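Local coordinates for Lin2722 protein (Listeria innocua, PDB 3DS8), which is of unknown function but has an alpha/beta-hydrolase fold and may be a serine hydrolase, at residues R31-E44 / T54-Q68. Residues are numbered along the deposited sequence; the frame is centred on the assembly and turned at random.
Sequences RSSNEALTMTVNSE and TKDAKRPIIKFGFEQ. With SO4 (sulfate ion), chain D; SO4 (sulfate ion), chain E.
V41 lays its CG1 methyl across two phenylalanines of 54-68, 3.5 Å from F66 CD1 and 3.6 Å from F64 CZ. CG1 sits between the backbone N and the carbonyl carbon (chi1 62°), which turns it to these rings. F64 and F66 also meet: F64 CE2 lies over one face of the F66 ring, toward its rim. On the same face of the sheet, M39 CB packs on F64 CD1, and L37 CB lies beside I62 CD1. The backbones of 36-42 and 61-66 pair as parallel strands, from I61 N to E35 O (2.9 Å) through E67 N to V41 O. Before the strands, the E35 carboxylate holds T54. Its OE1 accepts from T54 N at 2.8 Å, through the syn lone pair. N34 OD1 receives K58 N (2.7 Å) from above its amide plane. Beyond the strands, Q68 OE1 accepts from S43 N at 2.7 Å, and a water links it to V41 O. N42 OD1 receives E44 N, forming an Asx turn. Strand 46-50 runs antiparallel to 36-42, and strand 6-9 flanks 61-66 on its other edge. Helix 73-91 covers L37 and M39; helix 20-30 covers A36, I61 and K63, whose NZ pairs with D20.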
ATOM      1  N   ARG A  31     -18.827  -5.003   6.545  1.00 12.01           N
ATOM      2  CA  ARG A  31     -19.052  -4.547   7.917  1.00 11.54           C
ATOM      3  C   ARG A  31     -17.983  -5.117   8.833  1.00 12.49           C
ATOM      4  O   ARG A  31     -18.277  -5.477   9.978  1.00 12.78           O
ATOM      5  CB  ARG A  31     -20.469  -4.871   8.407  1.00 11.08           C
ATOM      6  CG  ARG A  31     -21.489  -4.111   7.640  1.00 11.66           C
ATOM      7  CD  ARG A  31     -22.878  -4.258   8.189  1.00 12.94           C
ATOM      8  NE  ARG A  31     -23.494  -5.553   7.955  1.00 11.62           N
ATOM      9  CZ  ARG A  31     -24.201  -5.896   6.878  1.00 12.56           C
ATOM     10  NH1 ARG A  31     -24.354  -5.072   5.852  1.00 12.88           N
ATOM     11  NH2 ARG A  31     -24.774  -7.071   6.845  1.00 13.62           N
ATOM     12  N   SER A  32     -16.744  -5.121   8.322  1.00 11.82           N
ATOM     13  CA  SER A  32     -15.558  -5.543   9.093  1.00 13.20           C
ATOM     14  C   SER A  32     -14.904  -4.359   9.804  1.00 14.22           C
ATOM     15  O   SER A  32     -14.113  -4.559  10.743  1.00 14.80           O
ATOM     16  CB  SER A  32     -14.539  -6.237   8.191  1.00 13.14           C
ATOM     17  OG  SER A  32     -14.334  -5.525   6.987  1.00 11.84           O
ATOM     18  N   SER A  33     -15.223  -3.156   9.334  1.00 13.91           N
ATOM     19  CA  SER A  33     -14.813  -1.902   9.996  1.00 14.23           C
ATOM     20  C   SER A  33     -16.075  -1.162  10.350  1.00 15.36           C
ATOM     21  O   SER A  33     -17.035  -1.210   9.592  1.00 15.85           O
ATOM     22  CB  SER A  33     -13.949  -1.029   9.089  1.00 14.37           C
ATOM     23  OG  SER A  33     -12.693  -1.613   8.772  1.00 13.87           O
ATOM     24  N   ASN A  34     -16.097  -0.480  11.494  1.00 14.37           N
ATOM     25  CA  ASN A  34     -17.340   0.201  11.907  1.00 14.80           C
ATOM     26  C   ASN A  34     -17.201   1.707  12.171  1.00 14.82           C
ATOM     27  O   ASN A  34     -18.198   2.391  12.505  1.00 14.71           O
ATOM     28  CB  ASN A  34     -18.009  -0.521  13.066  1.00 14.84           C
ATOM     29  CG  ASN A  34     -17.265  -0.389  14.363  1.00 17.38           C
ATOM     30  OD1 ASN A  34     -16.189   0.208  14.420  1.00 18.57           O
ATOM     31  ND2 ASN A  34     -17.825  -0.975  15.418  1.00 19.63           N
ATOM     32  N   GLU A  35     -15.987   2.223  12.052  1.00 14.61           N
ATOM     33  CA  GLU A  35     -15.752   3.655  12.270  1.00 15.70           C
ATOM     34  C   GLU A  35     -14.615   4.136  11.369  1.00 15.99           C
ATOM     35  O   GLU A  35     -13.755   3.350  10.958  1.00 15.33           O
ATOM     36  CB  GLU A  35     -15.382   3.981  13.719  1.00 16.14           C
ATOM     37  CG  GLU A  35     -16.390   3.597  14.772  1.00 16.89           C
ATOM     38  CD  GLU A  35     -15.961   3.989  16.198  1.00 19.26           C
ATOM     39  OE1 GLU A  35     -15.185   4.939  16.358  1.00 21.73           O
ATOM     40  OE2 GLU A  35     -16.461   3.378  17.162  1.00 24.11           O
ATOM     41  N   ALA A  36     -14.644   5.437  11.055  1.00 16.14           N
ATOM     42  CA  ALA A  36     -13.597   6.038  10.232  1.00 15.62           C
ATOM     43  C   ALA A  36     -13.262   7.443  10.715  1.00 16.36           C
ATOM     44  O   ALA A  36     -14.090   8.118  11.328  1.00 15.62           O
ATOM     45  CB  ALA A  36     -13.977   6.098   8.778  1.00 15.63           C
ATOM     46  N   LEU A  37     -12.048   7.838  10.412  1.00 16.74           N
ATOM     47  CA  LEU A  37     -11.506   9.162  10.670  1.00 17.78           C
ATOM     48  C   LEU A  37     -10.868   9.639   9.343  1.00 16.86           C
ATOM     49  O   LEU A  37     -10.362   8.820   8.574  1.00 16.72           O
ATOM     50  CB  LEU A  37     -10.460   9.005  11.778  1.00 19.25           C
ATOM     51  CG  LEU A  37      -9.693  10.148  12.352  1.00 23.19           C
ATOM     52  CD1 LEU A  37      -8.981   9.716  13.650  1.00 29.18           C
ATOM     53  CD2 LEU A  37      -8.762  10.548  11.332  1.00 26.28           C
ATOM     54  N   THR A  38     -10.959  10.934   9.031  1.00 15.53           N
ATOM     55  CA  THR A  38     -10.210  11.493   7.902  1.00 15.77           C
ATOM     56  C   THR A  38      -9.053  12.319   8.448  1.00 15.21           C
ATOM     57  O   THR A  38      -9.237  13.106   9.366  1.00 13.68           O
ATOM     58  CB  THR A  38     -11.116  12.317   6.960  1.00 16.59           C
ATOM     59  OG1 THR A  38     -12.043  11.427   6.319  1.00 19.35           O
ATOM     60  CG2 THR A  38     -10.296  13.075   5.885  1.00 15.96           C
HETATM   61  N   MSE A  39      -7.852  12.118   7.904  1.00 15.49           N
HETATM   62  CA  MSE A  39      -6.688  12.877   8.329  1.00 18.32           C
HETATM   63  C   MSE A  39      -6.028  13.434   7.109  1.00 16.93           C
HETATM   64  O   MSE A  39      -5.874  12.733   6.131  1.00 15.30           O
HETATM   65  CB  MSE A  39      -5.627  12.026   9.007  1.00 17.95           C
HETATM   66  CG  MSE A  39      -5.922  11.566  10.365  1.00 24.48           C
HETATM   67 SE   MSE A  39      -4.233  10.797  11.110  1.00 36.81          SE
HETATM   68  CE  MSE A  39      -3.239  12.364  11.456  1.00 27.82           C
ATOM     69  N   THR A  40      -5.573  14.680   7.177  1.00 16.74           N
ATOM     70  CA  THR A  40      -4.845  15.214   6.057  1.00 18.90           C
ATOM     71  C   THR A  40      -3.601  15.949   6.554  1.00 18.75           C
ATOM     72  O   THR A  40      -3.560  16.430   7.696  1.00 17.34           O
ATOM     73  CB  THR A  40      -5.759  16.143   5.265  1.00 19.83           C
ATOM     74  OG1 THR A  40      -6.280  17.132   6.135  1.00 22.62           O
ATOM     75  CG2 THR A  40      -6.984  15.368   4.662  1.00 20.88           C
ATOM     76  N   VAL A  41      -2.593  16.039   5.700  1.00 19.54           N
ATOM     77  CA  VAL A  41      -1.313  16.677   6.077  1.00 19.91           C
ATOM     78  C   VAL A  41      -0.873  17.574   4.930  1.00 22.55           C
ATOM     79  O   VAL A  41      -1.181  17.328   3.757  1.00 20.38           O
ATOM     80  CB  VAL A  41      -0.203  15.636   6.489  1.00 20.91           C
ATOM     81  CG1 VAL A  41       0.155  14.673   5.302  1.00 20.18           C
ATOM     82  CG2 VAL A  41       1.118  16.337   6.995  1.00 21.37           C
ATOM     83  N   ASN A  42      -0.195  18.651   5.307  1.00 22.17           N
ATOM     84  CA  ASN A  42       0.323  19.642   4.394  1.00 24.77           C
ATOM     85  C   ASN A  42       1.757  19.892   4.855  1.00 25.25           C
ATOM     86  O   ASN A  42       1.988  20.251   6.018  1.00 25.52           O
ATOM     87  CB  ASN A  42      -0.521  20.898   4.540  1.00 24.94           C
ATOM     88  CG  ASN A  42      -0.155  22.003   3.592  1.00 27.78           C
ATOM     89  OD1 ASN A  42       0.933  22.051   2.994  1.00 32.60           O
ATOM     90  ND2 ASN A  42      -1.064  22.947   3.479  1.00 31.15           N
ATOM     91  N   SER A  43       2.689  19.761   3.930  1.00 26.60           N
ATOM     92  CA  SER A  43       4.104  20.033   4.184  1.00 28.23           C
ATOM     93  C   SER A  43       4.371  21.458   4.661  1.00 28.35           C
ATOM     94  O   SER A  43       5.471  21.722   5.144  1.00 29.89           O
ATOM     95  CB  SER A  43       4.928  19.791   2.913  1.00 28.65           C
ATOM     96  OG  SER A  43       4.686  20.803   1.951  1.00 33.13           O
ATOM     97  N   GLU A  44       3.402  22.371   4.487  1.00 28.16           N
ATOM     98  CA  GLU A  44       3.481  23.754   4.985  1.00 29.57           C
ATOM     99  C   GLU A  44       3.527  23.749   6.503  1.00 28.12           C
ATOM    100  O   GLU A  44       4.045  24.698   7.115  1.00 28.75           O
ATOM    101  CB  GLU A  44       2.252  24.592   4.580  1.00 29.81           C
ATOM    102  CG  GLU A  44       2.110  24.940   3.089  1.00 33.48           C
ATOM    103  CD  GLU A  44       0.695  25.459   2.748  1.00 34.10           C
ATOM    104  OE1 GLU A  44       0.131  26.270   3.539  1.00 40.03           O
ATOM    105  OE2 GLU A  44       0.141  25.020   1.702  1.00 41.41           O
ATOM    106  N   THR A  54     -14.045   5.809  18.748  1.00 25.28           N
ATOM    107  CA  THR A  54     -14.535   5.455  20.081  1.00 25.64           C
ATOM    108  C   THR A  54     -13.856   4.201  20.576  1.00 26.53           C
ATOM    109  O   THR A  54     -13.096   3.537  19.837  1.00 25.48           O
ATOM    110  CB  THR A  54     -16.061   5.198  20.118  1.00 25.42           C
ATOM    111  OG1 THR A  54     -16.369   3.926  19.528  1.00 25.73           O
ATOM    112  CG2 THR A  54     -16.821   6.295  19.386  1.00 26.90           C
ATOM    113  N   LYS A  55     -14.143   3.884  21.842  1.00 27.59           N
ATOM    114  CA  LYS A  55     -13.685   2.642  22.472  1.00 28.15           C
ATOM    115  C   LYS A  55     -14.259   1.402  21.796  1.00 28.02           C
ATOM    116  O   LYS A  55     -13.664   0.319  21.887  1.00 29.92           O
ATOM    117  CB  LYS A  55     -14.043   2.616  23.976  1.00 28.37           C
ATOM    118  CG  LYS A  55     -15.528   2.787  24.286  1.00 29.69           C
ATOM    119  CD  LYS A  55     -15.785   2.840  25.803  1.00 29.69           C
ATOM    120  CE  LYS A  55     -17.268   2.791  26.103  1.00 30.87           C
ATOM    121  NZ  LYS A  55     -17.510   2.846  27.586  1.00 32.52           N
ATOM    122  N   ASP A  56     -15.407   1.547  21.131  1.00 26.87           N
ATOM    123  CA  ASP A  56     -16.004   0.432  20.421  1.00 26.02           C
ATOM    124  C   ASP A  56     -15.548   0.323  18.961  1.00 24.30           C
ATOM    125  O   ASP A  56     -16.140  -0.471  18.196  1.00 24.04           O
ATOM    126  CB  ASP A  56     -17.519   0.520  20.449  1.00 27.07           C
ATOM    127  CG  ASP A  56     -18.075   0.427  21.842  1.00 28.96           C
ATOM    128  OD1 ASP A  56     -17.756  -0.544  22.571  1.00 32.66           O
ATOM    129  OD2 ASP A  56     -18.823   1.338  22.198  1.00 33.45           O
ATOM    130  N   ALA A  57     -14.503   1.062  18.569  1.00 22.38           N
ATOM    131  CA  ALA A  57     -14.029   0.988  17.170  1.00 21.71           C
ATOM    132  C   ALA A  57     -13.533  -0.386  16.797  1.00 19.52           C
ATOM    133  O   ALA A  57     -12.718  -0.979  17.496  1.00 21.22           O
ATOM    134  CB  ALA A  57     -12.940   2.075  16.861  1.00 20.64           C
ATOM    135  N   LYS A  58     -13.999  -0.874  15.649  1.00 17.35           N
ATOM    136  CA  LYS A  58     -13.564  -2.132  15.081  1.00 16.57           C
ATOM    137  C   LYS A  58     -12.885  -1.875  13.748  1.00 15.15           C
ATOM    138  O   LYS A  58     -13.485  -1.316  12.859  1.00 14.46           O
ATOM    139  CB  LYS A  58     -14.773  -3.036  14.866  1.00 16.66           C
ATOM    140  CG  LYS A  58     -14.468  -4.367  14.243  1.00 18.12           C
ATOM    141  CD  LYS A  58     -15.703  -5.281  14.223  1.00 17.86           C
ATOM    142  CE  LYS A  58     -16.701  -4.936  13.121  1.00 19.59           C
ATOM    143  NZ  LYS A  58     -17.902  -5.842  13.157  1.00 20.26           N
ATOM    144  N   ARG A  59     -11.620  -2.248  13.638  1.00 13.89           N
ATOM    145  CA  ARG A  59     -10.802  -2.034  12.440  1.00 13.79           C
ATOM    146  C   ARG A  59     -11.006  -0.629  11.866  1.00 12.55           C
ATOM    147  O   ARG A  59     -11.319  -0.447  10.689  1.00 13.59           O
ATOM    148  CB  ARG A  59     -11.110  -3.134  11.395  1.00 13.12           C
ATOM    149  CG  ARG A  59     -10.857  -4.522  11.957  1.00 14.26           C
ATOM    150  CD  ARG A  59      -9.372  -4.776  12.015  1.00 13.43           C
ATOM    151  NE  ARG A  59      -8.820  -5.159  10.706  1.00 13.17           N
ATOM    152  CZ  ARG A  59      -7.594  -4.882  10.266  1.00 14.92           C
ATOM    153  NH1 ARG A  59      -6.758  -4.083  10.938  1.00 14.89           N
ATOM    154  NH2 ARG A  59      -7.215  -5.372   9.100  1.00 14.69           N
ATOM    155  N   PRO A  60     -10.778   0.386  12.692  1.00 12.30           N
ATOM    156  CA  PRO A  60     -11.136   1.732  12.252  1.00 12.39           C
ATOM    157  C   PRO A  60     -10.333   2.144  11.025  1.00 12.56           C
ATOM    158  O   PRO A  60      -9.143   1.870  10.928  1.00 12.64           O
ATOM    159  CB  PRO A  60     -10.824   2.601  13.464  1.00 12.53           C
ATOM    160  CG  PRO A  60      -9.800   1.831  14.206  1.00 12.71           C
ATOM    161  CD  PRO A  60     -10.179   0.398  14.037  1.00 12.98           C
ATOM    162  N   ILE A  61     -11.006   2.781  10.085  1.00 13.26           N
ATOM    163  CA  ILE A  61     -10.402   3.241   8.852  1.00 13.15           C
ATOM    164  C   ILE A  61      -9.893   4.693   8.994  1.00 13.20           C
ATOM    165  O   ILE A  61     -10.599   5.601   9.476  1.00 13.21           O
ATOM    166  CB  ILE A  61     -11.395   3.082   7.685  1.00 14.31           C
ATOM    167  CG1 ILE A  61     -11.640   1.583   7.427  1.00 13.43           C
ATOM    168  CG2 ILE A  61     -10.888   3.808   6.397  1.00 14.17           C
ATOM    169  CD1 ILE A  61     -12.740   1.345   6.425  1.00 15.21           C
ATOM    170  N   ILE A  62      -8.654   4.897   8.582  1.00 12.37           N
ATOM    171  CA  ILE A  62      -8.072   6.233   8.493  1.00 13.20           C
ATOM    172  C   ILE A  62      -7.948   6.628   7.020  1.00 12.85           C
ATOM    173  O   ILE A  62      -7.092   6.132   6.277  1.00 12.95           O
ATOM    174  CB  ILE A  62      -6.702   6.306   9.194  1.00 13.49           C
ATOM    175  CG1 ILE A  62      -6.757   5.669  10.598  1.00 16.25           C
ATOM    176  CG2 ILE A  62      -6.153   7.786   9.161  1.00 14.12           C
ATOM    177  CD1 ILE A  62      -7.698   6.276  11.618  1.00 20.50           C
ATOM    178  N   LYS A  63      -8.855   7.478   6.584  1.00 12.74           N
ATOM    179  CA  LYS A  63      -8.840   7.976   5.220  1.00 13.22           C
ATOM    180  C   LYS A  63      -7.827   9.107   5.168  1.00 14.09           C
ATOM    181  O   LYS A  63      -8.041  10.172   5.724  1.00 14.64           O
ATOM    182  CB  LYS A  63     -10.229   8.459   4.811  1.00 14.26           C
ATOM    183  CG  LYS A  63     -11.269   7.362   4.887  1.00 16.91           C
ATOM    184  CD  LYS A  63     -12.625   7.817   4.331  1.00 16.07           C
ATOM    185  CE  LYS A  63     -13.648   6.726   4.442  1.00 17.69           C
ATOM    186  NZ  LYS A  63     -14.991   7.203   3.984  1.00 19.10           N
ATOM    187  N   PHE A  64      -6.736   8.874   4.472  1.00 13.39           N
ATOM    188  CA  PHE A  64      -5.612   9.805   4.532  1.00 14.31           C
ATOM    189  C   PHE A  64      -5.492  10.663   3.274  1.00 14.83           C
ATOM    190  O   PHE A  64      -5.657  10.166   2.161  1.00 15.95           O
ATOM    191  CB  PHE A  64      -4.313   9.040   4.787  1.00 14.84           C
ATOM    192  CG  PHE A  64      -3.242   9.889   5.347  1.00 15.38           C
ATOM    193  CD1 PHE A  64      -3.148  10.078   6.714  1.00 13.84           C
ATOM    194  CD2 PHE A  64      -2.348  10.531   4.515  1.00 16.89           C
ATOM    195  CE1 PHE A  64      -2.184  10.890   7.255  1.00 16.97           C
ATOM    196  CE2 PHE A  64      -1.359  11.348   5.045  1.00 16.33           C
ATOM    197  CZ  PHE A  64      -1.277  11.538   6.421  1.00 16.32           C
ATOM    198  N   GLY A  65      -5.154  11.940   3.440  1.00 13.56           N
ATOM    199  CA  GLY A  65      -4.965  12.797   2.295  1.00 14.74           C
ATOM    200  C   GLY A  65      -3.702  13.619   2.410  1.00 14.22           C
ATOM    201  O   GLY A  65      -3.470  14.225   3.423  1.00 14.49           O
ATOM    202  N   PHE A  66      -2.919  13.667   1.344  1.00 15.40           N
ATOM    203  CA  PHE A  66      -1.815  14.624   1.217  1.00 14.87           C
ATOM    204  C   PHE A  66      -2.248  15.838   0.403  1.00 16.84           C
ATOM    205  O   PHE A  66      -2.590  15.705  -0.782  1.00 14.84           O
ATOM    206  CB  PHE A  66      -0.652  13.963   0.491  1.00 15.17           C
ATOM    207  CG  PHE A  66      -0.014  12.840   1.241  1.00 15.06           C
ATOM    208  CD1 PHE A  66       0.857  13.106   2.270  1.00 16.56           C
ATOM    209  CD2 PHE A  66      -0.292  11.515   0.930  1.00 16.31           C
ATOM    210  CE1 PHE A  66       1.471  12.069   2.979  1.00 16.91           C
ATOM    211  CE2 PHE A  66       0.266  10.480   1.660  1.00 14.74           C
ATOM    212  CZ  PHE A  66       1.194  10.766   2.673  1.00 15.82           C
ATOM    213  N   GLU A  67      -2.201  17.038   0.989  1.00 17.58           N
ATOM    214  CA  GLU A  67      -2.546  18.245   0.212  1.00 18.43           C
ATOM    215  C   GLU A  67      -1.608  18.401  -1.005  1.00 17.20           C
ATOM    216  O   GLU A  67      -2.028  18.842  -2.087  1.00 17.20           O
ATOM    217  CB  GLU A  67      -2.425  19.514   1.047  1.00 19.45           C
ATOM    218  CG  GLU A  67      -2.830  20.750   0.225  1.00 21.32           C
ATOM    219  CD  GLU A  67      -3.433  21.918   1.020  1.00 26.06           C
ATOM    220  OE1 GLU A  67      -3.334  21.960   2.270  1.00 36.23           O
ATOM    221  OE2 GLU A  67      -4.027  22.804   0.354  1.00 36.31           O
ATOM    222  N   GLN A  68      -0.349  18.051  -0.801  1.00 16.16           N
ATOM    223  CA  GLN A  68       0.647  18.040  -1.870  1.00 16.40           C
ATOM    224  C   GLN A  68       0.561  16.686  -2.556  1.00 14.61           C
ATOM    225  O   GLN A  68       1.366  15.786  -2.311  1.00 14.07           O
ATOM    226  CB  GLN A  68       2.049  18.333  -1.331  1.00 17.13           C
ATOM    227  CG  GLN A  68       2.224  19.818  -0.967  1.00 20.43           C
ATOM    228  CD  GLN A  68       1.875  20.134   0.446  1.00 24.78           C
ATOM    229  OE1 GLN A  68       2.151  19.341   1.347  1.00 26.66           O
ATOM    230  NE2 GLN A  68       1.315  21.330   0.675  1.00 30.63           N
TER
HETATM  231  S   SO4 D 257     -20.341  -2.866  14.793  1.00 84.66           S
HETATM  232  O1  SO4 D 257     -18.941  -3.044  15.154  1.00 85.92           O
HETATM  233  O2  SO4 D 257     -20.559  -3.459  13.463  1.00 84.82           O
HETATM  234  O3  SO4 D 257     -21.149  -3.522  15.819  1.00 85.29           O
HETATM  235  O4  SO4 D 257     -20.698  -1.449  14.765  1.00 85.31           O
HETATM  236  S   SO4 E 258     -23.370  -8.438  10.113  1.00 46.08           S
HETATM  237  O1  SO4 E 258     -22.302  -9.328   9.627  1.00 46.19           O
HETATM  238  O2  SO4 E 258     -24.535  -8.600   9.233  1.00 44.97           O
HETATM  239  O3  SO4 E 258     -23.838  -8.772  11.485  1.00 44.17           O
HETATM  240  O4  SO4 E 258     -22.855  -7.049  10.169  1.00 40.34           O
HETATM  241  O   HOH W   1       0.991  16.808   1.691  1.00 22.85           O